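Local coordinates for hypothetical protein PAE2307 (Pyrobaculum aerophilum, PDB 2GL0), which binds adenosine between its subunits and is probably an adenosine-specific kinase, at residues Ala26-Thr31 / Val106-Arg111; Ile112-Ala117 / Val135-Gly140. All coordinates share one frame; numbering follows the deposited sequence.

Contact 1: residues Ala26-Thr31 / Val106-Arg111; sequences AHFIKT and VPEVVR. With ADN (adenosine), chain G; PO4 (phosphate ion), chain I.
Glu108 reaches under the turn from Phe28 to Thr31, and much of what joins residues 26-31 to residues 106-111 is arranged around it. With CG beside the backbone N (chi1 -68°) and a bend at chi2, its methylene groups slide past the hydroxyl of Thr31 in the opposite direction, leaving Thr31 OG1 3.2 Å from Glu108 CB. The Lys30 and Glu108 side chains cross at about a right angle. Two bends in the lysine chain bring Lys30 NZ to the syn lone pair of Glu108 OE2, a salt bridge of 3.1 Å. Asp34 is a second acidic partner of this ammonium and lies close to Glu108, so the lysine probably offsets two neighbouring negative charges.

The main chain of Glu108 is held as well. His27 ND1 donates to Glu108 O over 3.1 Å, bent to 146° at the hydrogen; the bond lies in the carbonyl plane, on a lone pair, although the oxygen sits 16° out of the imidazole plane. Ala26 CA adds a C-H contact to the same Glu108 O, at 3.3 Å.

On the ligand side of the turn, Phe28 presents one ring face to the adenine of adenosine, whose C4 stands 3.3 Å above the ring plane. Lys30 N backs the opposite face, and Glu108 OE2 lies at the ring edge. With an alanine here, the adenine would probably lose the aromatic surface beneath it and be freer to tilt.

Ala26 CB and Val109 CG2, 4.4 Å apart, both pack near Phe87 of strand 86-92, while Val109 also touches Leu35 of helix 31-40. Val110 and Arg111 both face Gln25 in a classic beta bulge, where the loop enters strand 111-116 beside strand 19-25.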
ATOM      1  N   ALA A  26     -11.412 -14.442   3.045  1.00 10.66           N
ATOM      2  CA  ALA A  26     -11.494 -13.316   3.941  1.00 10.20           C
ATOM      3  C   ALA A  26     -11.912 -13.816   5.329  1.00 10.15           C
ATOM      4  O   ALA A  26     -11.555 -14.904   5.730  1.00 12.36           O
ATOM      5  CB  ALA A  26     -12.444 -12.320   3.436  1.00  7.01           C
ATOM      6  N   HIS A  27     -12.679 -13.013   6.044  1.00 10.57           N
ATOM      7  CA  HIS A  27     -13.197 -13.363   7.375  1.00 10.66           C
ATOM      8  C   HIS A  27     -14.077 -12.149   7.762  1.00 11.41           C
ATOM      9  O   HIS A  27     -13.926 -11.033   7.193  1.00 12.05           O
ATOM     10  CB  HIS A  27     -12.085 -13.549   8.422  1.00 10.51           C
ATOM     11  CG  HIS A  27     -11.523 -12.262   8.981  1.00 12.41           C
ATOM     12  ND1 HIS A  27     -10.670 -11.433   8.273  1.00 10.72           N
ATOM     13  CD2 HIS A  27     -11.679 -11.677  10.204  1.00 14.06           C
ATOM     14  CE1 HIS A  27     -10.344 -10.384   9.023  1.00  7.81           C
ATOM     15  NE2 HIS A  27     -10.931 -10.518  10.199  1.00 14.64           N
ATOM     16  N   PHE A  28     -14.986 -12.374   8.712  1.00 11.89           N
ATOM     17  CA  PHE A  28     -15.906 -11.364   9.204  1.00 11.26           C
ATOM     18  C   PHE A  28     -16.897 -11.017   8.097  1.00 11.68           C
ATOM     19  O   PHE A  28     -16.557 -11.033   6.900  1.00 11.29           O
ATOM     20  CB  PHE A  28     -15.195 -10.121   9.745  1.00 10.05           C
ATOM     21  CG  PHE A  28     -16.123  -9.150  10.462  1.00 11.40           C
ATOM     22  CD1 PHE A  28     -17.081  -9.614  11.358  1.00 10.13           C
ATOM     23  CD2 PHE A  28     -16.036  -7.764  10.228  1.00 10.01           C
ATOM     24  CE1 PHE A  28     -17.942  -8.713  12.021  1.00 11.29           C
ATOM     25  CE2 PHE A  28     -16.864  -6.861  10.900  1.00 11.11           C
ATOM     26  CZ  PHE A  28     -17.830  -7.331  11.782  1.00 10.00           C
ATOM     27  N   ILE A  29     -18.104 -10.683   8.539  1.00 12.15           N
ATOM     28  CA  ILE A  29     -19.219 -10.381   7.717  1.00 13.03           C
ATOM     29  C   ILE A  29     -19.153  -9.073   6.932  1.00 11.90           C
ATOM     30  O   ILE A  29     -19.790  -8.981   5.869  1.00 11.80           O
ATOM     31  CB  ILE A  29     -20.536 -10.472   8.522  1.00 14.83           C
ATOM     32  CG1 ILE A  29     -21.727 -10.272   7.577  1.00 19.08           C
ATOM     33  CG2 ILE A  29     -20.642  -9.437   9.699  1.00 14.46           C
ATOM     34  CD1 ILE A  29     -22.518 -11.486   7.359  1.00 25.10           C
ATOM     35  N   LYS A  30     -18.384  -8.083   7.402  1.00 11.57           N
ATOM     36  CA  LYS A  30     -18.237  -6.810   6.657  1.00 11.80           C
ATOM     37  C   LYS A  30     -17.501  -6.928   5.297  1.00 12.33           C
ATOM     38  O   LYS A  30     -17.482  -5.981   4.497  1.00 12.29           O
ATOM     39  CB  LYS A  30     -17.553  -5.754   7.497  1.00 11.18           C
ATOM     40  CG  LYS A  30     -17.736  -4.348   6.989  1.00 10.19           C
ATOM     41  CD  LYS A  30     -17.437  -3.342   8.127  1.00 11.61           C
ATOM     42  CE  LYS A  30     -16.119  -3.593   8.819  1.00 10.23           C
ATOM     43  NZ  LYS A  30     -15.042  -3.028   7.975  1.00 13.96           N
ATOM     44  N   THR A  31     -16.892  -8.084   5.060  1.00 13.22           N
ATOM     45  CA  THR A  31     -16.288  -8.463   3.788  1.00 13.50           C
ATOM     46  C   THR A  31     -17.215  -8.219   2.631  1.00 14.40           C
ATOM     47  O   THR A  31     -16.717  -7.703   1.617  1.00 15.61           O
ATOM     48  CB  THR A  31     -15.925 -10.048   3.722  1.00 14.41           C
ATOM     49  OG1 THR A  31     -14.992 -10.372   4.729  1.00 12.36           O
ATOM     50  CG2 THR A  31     -15.364 -10.474   2.389  1.00  9.49           C
ATOM     51  N   VAL A 106      -8.538  -4.599   1.385  1.00 13.29           N
ATOM     52  CA  VAL A 106      -9.764  -4.625   2.210  1.00 12.18           C
ATOM     53  C   VAL A 106      -9.254  -5.321   3.458  1.00 11.14           C
ATOM     54  O   VAL A 106      -8.679  -6.425   3.310  1.00 10.61           O
ATOM     55  CB  VAL A 106     -10.815  -5.512   1.498  1.00 11.59           C
ATOM     56  CG1 VAL A 106     -12.109  -5.502   2.195  1.00 11.62           C
ATOM     57  CG2 VAL A 106     -11.024  -4.981   0.132  1.00 10.92           C
ATOM     58  N   PRO A 107      -9.291  -4.655   4.632  1.00  7.54           N
ATOM     59  CA  PRO A 107      -8.816  -5.234   5.879  1.00  9.46           C
ATOM     60  C   PRO A 107      -9.177  -6.737   6.178  1.00  9.53           C
ATOM     61  O   PRO A 107      -8.352  -7.468   6.664  1.00 11.33           O
ATOM     62  CB  PRO A 107      -9.398  -4.256   6.903  1.00  9.99           C
ATOM     63  CG  PRO A 107      -9.169  -2.909   6.250  1.00  7.36           C
ATOM     64  CD  PRO A 107      -9.665  -3.267   4.816  1.00  8.39           C
ATOM     65  N   GLU A 108     -10.405  -7.150   5.904  1.00 11.55           N
ATOM     66  CA  GLU A 108     -10.892  -8.557   5.914  1.00 12.67           C
ATOM     67  C   GLU A 108     -10.143  -9.552   4.985  1.00 13.81           C
ATOM     68  O   GLU A 108      -9.970 -10.701   5.345  1.00 15.04           O
ATOM     69  CB  GLU A 108     -12.372  -8.611   5.495  1.00 13.13           C
ATOM     70  CG  GLU A 108     -13.462  -7.977   6.469  1.00 12.27           C
ATOM     71  CD  GLU A 108     -13.602  -6.492   6.248  1.00 13.53           C
ATOM     72  OE1 GLU A 108     -13.119  -5.934   5.190  1.00 13.85           O
ATOM     73  OE2 GLU A 108     -14.182  -5.852   7.142  1.00 15.53           O
ATOM     74  N   VAL A 109      -9.734  -9.117   3.800  1.00 13.24           N
ATOM     75  CA  VAL A 109      -9.135 -10.027   2.785  1.00 12.70           C
ATOM     76  C   VAL A 109      -7.732 -10.573   3.237  1.00 13.35           C
ATOM     77  O   VAL A 109      -6.777  -9.821   3.493  1.00 13.24           O
ATOM     78  CB  VAL A 109      -9.163  -9.359   1.322  1.00 11.53           C
ATOM     79  CG1 VAL A 109      -8.340 -10.112   0.324  1.00  6.03           C
ATOM     80  CG2 VAL A 109     -10.615  -9.244   0.876  1.00  9.66           C
ATOM     81  N   VAL A 110      -7.658 -11.893   3.386  1.00 13.12           N
ATOM     82  CA  VAL A 110      -6.448 -12.512   3.885  1.00 13.58           C
ATOM     83  C   VAL A 110      -5.605 -12.975   2.697  1.00 12.99           C
ATOM     84  O   VAL A 110      -4.419 -12.878   2.779  1.00 12.33           O
ATOM     85  CB  VAL A 110      -6.703 -13.629   5.021  1.00 13.37           C
ATOM     86  CG1 VAL A 110      -7.634 -13.085   6.097  1.00 15.21           C
ATOM     87  CG2 VAL A 110      -7.406 -14.722   4.526  1.00  7.61           C
ATOM     88  N   ARG A 111      -6.246 -13.442   1.606  1.00 13.60           N
ATOM     89  CA  ARG A 111      -5.535 -13.948   0.398  1.00 13.15           C
ATOM     90  C   ARG A 111      -6.469 -14.050  -0.845  1.00 12.30           C
ATOM     91  O   ARG A 111      -7.661 -14.038  -0.731  1.00 10.59           O
ATOM     92  CB  ARG A 111      -4.945 -15.319   0.629  1.00 12.50           C
ATOM     93  CG  ARG A 111      -5.904 -16.551   0.858  1.00 13.87           C
ATOM     94  CD  ARG A 111      -4.930 -17.661   1.323  1.00 18.39           C
ATOM     95  NE  ARG A 111      -5.525 -18.745   2.065  1.00 20.37           N
ATOM     96  CZ  ARG A 111      -5.136 -20.027   1.906  1.00 21.55           C
ATOM     97  NH1 ARG A 111      -4.198 -20.364   1.030  1.00 11.04           N
ATOM     98  NH2 ARG A 111      -5.726 -20.987   2.596  1.00 19.37           N
TER
HETATM   99  O5' ADN G 901     -16.744 -14.324  11.051  1.00 33.18           O
HETATM  100  C5' ADN G 901     -16.704 -13.895  12.397  1.00 27.41           C
HETATM  101  C4' ADN G 901     -15.215 -13.664  12.505  1.00 27.40           C
HETATM  102  O4' ADN G 901     -14.968 -12.317  12.129  1.00 30.55           O
HETATM  103  C3' ADN G 901     -14.703 -13.760  13.918  1.00 26.29           C
HETATM  104  O3' ADN G 901     -14.078 -15.013  13.961  1.00 23.92           O
HETATM  105  C2' ADN G 901     -13.735 -12.589  14.079  1.00 26.81           C
HETATM  106  O2' ADN G 901     -12.568 -12.743  13.332  1.00 22.47           O
HETATM  107  C1' ADN G 901     -14.266 -11.598  13.159  1.00 29.84           C
HETATM  108  N9  ADN G 901     -15.182 -10.709  13.875  1.00 32.04           N
HETATM  109  C8  ADN G 901     -16.319 -11.045  14.519  1.00 32.81           C
HETATM  110  N7  ADN G 901     -16.900  -9.940  15.051  1.00 33.19           N
HETATM  111  C5  ADN G 901     -16.123  -8.889  14.753  1.00 31.11           C
HETATM  112  C6  ADN G 901     -16.170  -7.441  15.040  1.00 34.05           C
HETATM  113  N6  ADN G 901     -17.213  -6.870  15.747  1.00 30.72           N
HETATM  114  N1  ADN G 901     -15.120  -6.723  14.516  1.00 33.12           N
HETATM  115  C2  ADN G 901     -14.098  -7.290  13.807  1.00 32.83           C
HETATM  116  N3  ADN G 901     -13.987  -8.573  13.508  1.00 27.07           N
HETATM  117  C4  ADN G 901     -14.979  -9.390  13.955  1.00 31.13           C
HETATM  118  P   PO4 I 502      -2.345 -18.258  -1.003  0.50 54.86           P
HETATM  119  O1  PO4 I 502      -3.293 -19.400  -1.277  0.50 55.54           O
HETATM  120  O2  PO4 I 502      -1.945 -18.291   0.444  0.50 55.85           O
HETATM  121  O3  PO4 I 502      -1.165 -18.389  -1.920  0.50 56.43           O
HETATM  122  O4  PO4 I 502      -2.952 -16.924  -1.288  0.50 56.40           O

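Contact 2: residues Ile112-Ala117 / Val135-Gly140; sequences IFAATA and VGVVDG. With ADN (adenosine), chain J.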
ATOM      1  N   ILE A 112      -5.856 -14.105  -2.021  1.00 12.16           N
ATOM      2  CA  ILE A 112      -6.534 -14.242  -3.306  1.00 11.28           C
ATOM      3  C   ILE A 112      -5.974 -15.561  -3.968  1.00 11.48           C
ATOM      4  O   ILE A 112      -4.750 -15.813  -4.040  1.00  9.18           O
ATOM      5  CB  ILE A 112      -6.447 -12.980  -4.202  1.00 11.34           C
ATOM      6  CG1 ILE A 112      -6.931 -11.677  -3.454  1.00 11.12           C
ATOM      7  CG2 ILE A 112      -7.412 -13.147  -5.433  1.00 13.08           C
ATOM      8  CD1 ILE A 112      -6.418 -10.444  -4.043  1.00 11.72           C
ATOM      9  N   PHE A 113      -6.911 -16.393  -4.385  1.00 10.68           N
ATOM     10  CA  PHE A 113      -6.613 -17.612  -5.076  1.00 11.35           C
ATOM     11  C   PHE A 113      -6.383 -17.478  -6.559  1.00 11.04           C
ATOM     12  O   PHE A 113      -5.505 -18.155  -7.104  1.00 11.14           O
ATOM     13  CB  PHE A 113      -7.713 -18.676  -4.767  1.00 12.45           C
ATOM     14  CG  PHE A 113      -7.775 -19.082  -3.304  1.00  9.18           C
ATOM     15  CD1 PHE A 113      -6.702 -19.716  -2.720  1.00 10.88           C
ATOM     16  CD2 PHE A 113      -8.912 -18.864  -2.567  1.00  8.62           C
ATOM     17  CE1 PHE A 113      -6.749 -20.071  -1.375  1.00 10.08           C
ATOM     18  CE2 PHE A 113      -8.999 -19.207  -1.252  1.00 11.62           C
ATOM     19  CZ  PHE A 113      -7.870 -19.820  -0.626  1.00  9.15           C
ATOM     20  N   ALA A 114      -7.146 -16.633  -7.240  1.00 11.20           N
ATOM     21  CA  ALA A 114      -7.150 -16.672  -8.754  1.00 11.89           C
ATOM     22  C   ALA A 114      -7.757 -15.405  -9.231  1.00 12.35           C
ATOM     23  O   ALA A 114      -8.737 -14.948  -8.600  1.00 13.81           O
ATOM     24  CB  ALA A 114      -7.997 -17.887  -9.354  1.00  8.45           C
ATOM     25  N   ALA A 115      -7.223 -14.858 -10.343  1.00 12.20           N
ATOM     26  CA  ALA A 115      -7.920 -13.813 -11.137  1.00 13.30           C
ATOM     27  C   ALA A 115      -7.817 -14.117 -12.592  1.00 13.46           C
ATOM     28  O   ALA A 115      -6.723 -14.060 -13.156  1.00 14.95           O
ATOM     29  CB  ALA A 115      -7.422 -12.382 -10.794  1.00 12.62           C
ATOM     30  N   THR A 116      -8.943 -14.474 -13.234  1.00 14.79           N
ATOM     31  CA  THR A 116      -8.860 -15.065 -14.584  1.00 14.86           C
ATOM     32  C   THR A 116     -10.185 -15.192 -15.302  1.00 15.88           C
ATOM     33  O   THR A 116     -11.249 -15.009 -14.702  1.00 15.44           O
ATOM     34  CB  THR A 116      -8.106 -16.403 -14.573  1.00 14.65           C
ATOM     35  OG1 THR A 116      -7.627 -16.759 -15.910  1.00 15.50           O
ATOM     36  CG2 THR A 116      -8.962 -17.460 -13.985  1.00 13.19           C
ATOM     37  N   ALA A 117     -10.063 -15.379 -16.628  1.00 15.75           N
ATOM     38  CA  ALA A 117     -11.115 -15.812 -17.561  1.00 16.10           C
ATOM     39  C   ALA A 117     -10.744 -17.171 -18.200  1.00 15.86           C
ATOM     40  O   ALA A 117     -11.446 -17.631 -19.080  1.00 15.38           O
ATOM     41  CB  ALA A 117     -11.276 -14.763 -18.694  1.00 15.30           C
ATOM     42  N   VAL A 135      -7.676 -25.831  -1.308  1.00 18.43           N
ATOM     43  CA  VAL A 135      -6.272 -26.200  -1.340  1.00 19.02           C
ATOM     44  C   VAL A 135      -5.480 -25.639  -2.519  1.00 18.91           C
ATOM     45  O   VAL A 135      -4.254 -25.650  -2.464  1.00 21.83           O
ATOM     46  CB  VAL A 135      -5.961 -27.770  -1.092  1.00 19.69           C
ATOM     47  CG1 VAL A 135      -6.917 -28.373  -0.104  1.00 21.46           C
ATOM     48  CG2 VAL A 135      -5.948 -28.563  -2.321  1.00 16.97           C
ATOM     49  N   GLY A 136      -6.140 -25.177  -3.574  1.00 17.25           N
ATOM     50  CA  GLY A 136      -5.456 -24.659  -4.743  1.00 15.60           C
ATOM     51  C   GLY A 136      -6.444 -24.425  -5.897  1.00 16.02           C
ATOM     52  O   GLY A 136      -7.626 -24.694  -5.735  1.00 16.07           O
ATOM     53  N   VAL A 137      -5.935 -23.922  -7.027  1.00 14.61           N
ATOM     54  CA  VAL A 137      -6.641 -23.768  -8.280  1.00 12.75           C
ATOM     55  C   VAL A 137      -5.767 -24.301  -9.395  1.00 13.56           C
ATOM     56  O   VAL A 137      -4.567 -24.587  -9.195  1.00 13.99           O
ATOM     57  CB  VAL A 137      -7.079 -22.305  -8.600  1.00 12.71           C
ATOM     58  CG1 VAL A 137      -8.053 -21.751  -7.480  1.00  9.51           C
ATOM     59  CG2 VAL A 137      -5.867 -21.390  -8.735  1.00 11.61           C
ATOM     60  N   VAL A 138      -6.423 -24.535 -10.542  1.00 13.84           N
ATOM     61  CA  VAL A 138      -5.800 -24.959 -11.778  1.00 13.11           C
ATOM     62  C   VAL A 138      -6.277 -23.880 -12.723  1.00 12.94           C
ATOM     63  O   VAL A 138      -7.424 -23.859 -13.116  1.00 13.09           O
ATOM     64  CB  VAL A 138      -6.236 -26.357 -12.177  1.00 12.06           C
ATOM     65  CG1 VAL A 138      -5.498 -26.726 -13.345  1.00 14.28           C
ATOM     66  CG2 VAL A 138      -5.909 -27.394 -11.029  1.00 12.53           C
ATOM     67  N   ASP A 139      -5.414 -22.919 -12.970  1.00 12.77           N
ATOM     68  CA  ASP A 139      -5.749 -21.805 -13.796  1.00 14.48           C
ATOM     69  C   ASP A 139      -5.283 -21.956 -15.299  1.00 14.61           C
ATOM     70  O   ASP A 139      -4.073 -21.899 -15.632  1.00 16.41           O
ATOM     71  CB  ASP A 139      -5.203 -20.534 -13.084  1.00 12.79           C
ATOM     72  CG  ASP A 139      -5.585 -19.257 -13.780  1.00 13.81           C
ATOM     73  OD1 ASP A 139      -6.217 -19.300 -14.875  1.00 14.29           O
ATOM     74  OD2 ASP A 139      -5.280 -18.175 -13.241  1.00 16.10           O
ATOM     75  N   GLY A 140      -6.201 -22.163 -16.230  1.00 15.52           N
ATOM     76  CA  GLY A 140      -5.747 -22.527 -17.621  1.00 13.58           C
ATOM     77  C   GLY A 140      -4.746 -23.675 -17.779  1.00 12.94           C
ATOM     78  O   GLY A 140      -4.634 -24.533 -16.882  1.00 12.84           O
TER
HETATM   79  O5' ADN J 903      -4.302 -14.600 -19.450  1.00 37.55           O
HETATM   80  C5' ADN J 903      -5.597 -14.187 -19.762  1.00 31.80           C
HETATM   81  C4' ADN J 903      -6.063 -13.524 -18.485  1.00 27.88           C
HETATM   82  O4' ADN J 903      -5.587 -12.192 -18.406  1.00 22.50           O
HETATM   83  C3' ADN J 903      -7.451 -13.345 -18.881  1.00 26.85           C
HETATM   84  O3' ADN J 903      -8.002 -14.565 -18.475  1.00 35.71           O
HETATM   85  C2' ADN J 903      -7.918 -12.071 -18.206  1.00 26.26           C
HETATM   86  O2' ADN J 903      -8.258 -12.276 -16.839  1.00 26.20           O
HETATM   87  C1' ADN J 903      -6.652 -11.246 -18.292  1.00 24.77           C
HETATM   88  N9  ADN J 903      -6.629 -10.348 -19.484  1.00 25.58           N
HETATM   89  C8  ADN J 903      -6.702 -10.756 -20.800  1.00 25.26           C
HETATM   90  N7  ADN J 903      -6.670  -9.685 -21.653  1.00 25.74           N
HETATM   91  C5  ADN J 903      -6.564  -8.550 -20.929  1.00 26.58           C
HETATM   92  C6  ADN J 903      -6.484  -7.062 -21.218  1.00 27.40           C
HETATM   93  N6  ADN J 903      -6.501  -6.529 -22.490  1.00 25.38           N
HETATM   94  N1  ADN J 903      -6.403  -6.225 -20.131  1.00 25.14           N
HETATM   95  C2  ADN J 903      -6.392  -6.731 -18.879  1.00 24.26           C
HETATM   96  N3  ADN J 903      -6.447  -8.031 -18.548  1.00 23.63           N
HETATM   97  C4  ADN J 903      -6.547  -8.996 -19.492  1.00 25.43           C
HETATM   98  O   HOH W   1      -4.881 -16.392 -11.458  1.00 14.69           O
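Asp139 OD2 is gripped from two sources: His85 of the fourth subunit hydrogen-bonds to it through ND1, and a water lies 2.6 Å from Asp139 OD2. That water also accepts the N-H of Ala115, its oxygen 3.0 Å from Ala115 N, so it bridges the carboxylate to the backbone of the facing strand. The other oxygen takes the threonine: Thr116 OG1 donates to the syn lone pair of Asp139 OD1 across 3.1 Å, the two side chains approaching from opposite directions. Both reach toward the other strand because Asp139 CG stands anti to its own backbone N (chi1 -175°), as does Thr116 OG1 (chi1 -161°). Asn118 steadies this pair, its N bonding to Thr116 OG1 and its ND2 weakly to Asp139 OD1.

The strands themselves run almost parallel, 13° apart with axes 7.1 Å distant, yet strands 111-116 and 131-139 are, within this chain, outermost strands of two different antiparallel sheets and meet through side chains. Each has a classic beta bulge against its own sheet neighbour, Phe113 and Ala114 facing Ile23 of strand 19-25, Val135 and Gly136 facing Ile123 of strand 120-128.

Further back along the pair the contact turns apolar. Val137 divides its branches: CG1 lies 4.1 Å from Phe113 CB, and CG2 meets the methyl of Ala114 while resting against Phe113 O at 3.6 Å. At the far end, past Thr116, Ala117 N donates to adenosine O3' over 2.9 Å.

How the contacts relate
Contact 1 closes before contact 2 opens: residues 106-111 run directly into residues 112-117, although the contact centres lie 19 Å apart. Strand 111-116 is the shared element. Contact 1 joins the loops at one end of the five-stranded sheet, whereas contact 2 sets the edge strand of that sheet against strand 131-139 of the three-stranded one. The pair illustrates how a single chain can serve two sites in an oligomer. Near contact 1 it offers Phe28 to one adenosine, which Ala117 of the second subunit also binds; near contact 2 its own Ala117 binds another. The first site is thus shared between two subunits and the second, by equivalence of the chains, probably is too.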